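Local atomic coordinates of endolysin (Clostridium phage phiCD27, PDB entry 3QAY), a protein that probably cleaves the amide bond between N-acetylmuramic acid and L-alanine in the cell-wall peptidoglycan of Clostridium difficile, using a zinc-dependent amidase domain. Residues 28-32 and 53-57. Sequence-based numbering, arbitrary orientation.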
# COMPACT_ATOMS: atom_id res chain seq x y z
N TYR A 28 8.64 4.96 3.44
CA TYR A 28 8.67 5.37 2.03
C TYR A 28 9.61 4.50 1.20
O TYR A 28 9.22 4.00 0.14
CB TYR A 28 9.06 6.84 1.90
CG TYR A 28 9.32 7.29 0.48
CD1 TYR A 28 8.27 7.65 -0.36
CD2 TYR A 28 10.62 7.38 -0.02
CE1 TYR A 28 8.51 8.08 -1.67
CE2 TYR A 28 10.86 7.80 -1.32
CZ TYR A 28 9.81 8.15 -2.13
OH TYR A 28 10.05 8.56 -3.42
N GLN A 29 10.83 4.30 1.70
CA GLN A 29 11.84 3.52 0.99
C GLN A 29 11.40 2.07 0.82
O GLN A 29 11.53 1.52 -0.27
CB GLN A 29 13.20 3.57 1.70
CG GLN A 29 13.87 4.96 1.76
CD GLN A 29 14.25 5.52 0.38
OE1 GLN A 29 14.47 4.77 -0.58
NE2 GLN A 29 14.32 6.85 0.28
N TYR A 30 10.87 1.44 1.88
CA TYR A 30 10.38 0.06 1.77
C TYR A 30 9.33 -0.06 0.67
O TYR A 30 9.44 -0.90 -0.22
CB TYR A 30 9.80 -0.47 3.09
CG TYR A 30 9.35 -1.92 2.96
CD1 TYR A 30 10.26 -2.95 3.09
CD2 TYR A 30 8.03 -2.24 2.66
CE1 TYR A 30 9.88 -4.27 2.94
CE2 TYR A 30 7.63 -3.56 2.51
CZ TYR A 30 8.56 -4.57 2.65
OH TYR A 30 8.18 -5.88 2.51
N ASN A 31 8.33 0.81 0.73
CA ASN A 31 7.23 0.76 -0.23
C ASN A 31 7.62 1.17 -1.65
O ASN A 31 7.05 0.68 -2.62
CB ASN A 31 6.03 1.58 0.29
CG ASN A 31 5.35 0.92 1.48
OD1 ASN A 31 5.02 1.57 2.48
ND2 ASN A 31 5.13 -0.39 1.39
N LYS A 32 8.61 2.05 -1.78
CA LYS A 32 9.23 2.33 -3.08
C LYS A 32 9.83 1.05 -3.68
O LYS A 32 9.77 0.84 -4.90
CB LYS A 32 10.30 3.43 -2.92
CG LYS A 32 11.13 3.72 -4.17
CD LYS A 32 12.16 4.82 -3.92
CE LYS A 32 12.92 5.17 -5.20
NZ LYS A 32 13.91 6.25 -4.96
N ILE A 53 4.67 6.95 -8.01
CA ILE A 53 5.50 7.38 -6.89
C ILE A 53 5.77 8.86 -7.07
O ILE A 53 6.08 9.31 -8.18
CB ILE A 53 6.83 6.59 -6.84
CG1 ILE A 53 6.56 5.09 -6.95
CG2 ILE A 53 7.57 6.91 -5.55
CD1 ILE A 53 7.80 4.20 -6.80
N CYS A 54 5.64 9.62 -5.99
CA CYS A 54 5.88 11.05 -6.05
C CYS A 54 7.32 11.35 -6.44
O CYS A 54 8.23 10.64 -6.02
CB CYS A 54 5.57 11.70 -4.70
SG CYS A 54 3.81 11.80 -4.35
N PRO A 55 7.53 12.40 -7.25
CA PRO A 55 8.89 12.84 -7.49
C PRO A 55 9.56 13.16 -6.16
O PRO A 55 8.89 13.61 -5.22
CB PRO A 55 8.72 14.12 -8.31
CG PRO A 55 7.32 14.12 -8.79
CD PRO A 55 6.53 13.30 -7.85
N GLU A 56 10.87 12.91 -6.09
CA GLU A 56 11.65 13.22 -4.90
C GLU A 56 12.33 14.59 -5.00
O GLU A 56 12.77 15.00 -6.08
CB GLU A 56 12.69 12.13 -4.65
CG GLU A 56 12.07 10.77 -4.32
CD GLU A 56 13.08 9.65 -4.22
OE1 GLU A 56 14.29 9.92 -4.36
OE2 GLU A 56 12.67 8.49 -4.00
N LYS A 57 12.39 15.28 -3.87
CA LYS A 57 13.03 16.60 -3.75
C LYS A 57 12.43 17.67 -4.67
O LYS A 57 13.12 18.59 -5.11
CB LYS A 57 14.55 16.46 -3.91
CG LYS A 57 15.14 15.45 -2.92
CD LYS A 57 16.63 15.63 -2.67
CE LYS A 57 17.11 14.69 -1.57
NZ LYS A 57 18.60 14.66 -1.43
O HOH W 1 15.58 8.10 -1.97
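In the zinc amidase fold, the first turn of helix 27-44 meets the loop that leaves edge strand 48-52, and Tyr28 and Lys32 converge there on Glu56. Helix 27-44 begins at the zinc ligand Glu27, and the Tyr28 side chain lies about 8 Å from the zinc ion. One carboxylate oxygen takes both direct bonds. Tyr28 OH donates to Glu56 OE2 at 2.7 Å and uses the anti lone pair, the one turned away from the other oxygen. Lys32 NZ forms a salt bridge with the same Glu56 OE2, also at 2.7 Å. It comes in on the syn side, 26° out of the carboxylate plane.

Residues 28 and 32 are one helical turn apart, joined by the backbone bond from Lys32 N to Tyr28 O. Lys32 is extended throughout, with CG anti to the backbone N (chi1 173°). The Lys32 and Glu56 chains come from opposite directions, which brings NZ to OE2. The Tyr28 ring and the carboxylate planes are 62° apart, and OE2 sits at the ring edge. Glu56 OE1 accepts a long bond from a water at 3.3 Å; that water in turn accepts from Gln29 NE2.

Ile53 supplies the apolar part. Ile53 CG2 packs 4.2 Å from Tyr28 CE1, in a slanting position neither over the ring face nor at its edge. Ile53 CD1 comes within 4.3 Å of Lys32 CG. Tyr28 also packs on Val8 and Cys18, and Ile53 on Val8.

With two donors on OE2, Glu56 is probably kept ionised and its carboxylate restrained from rotating. The buried tyrosine hydroxyl thus probably has a charged acceptor.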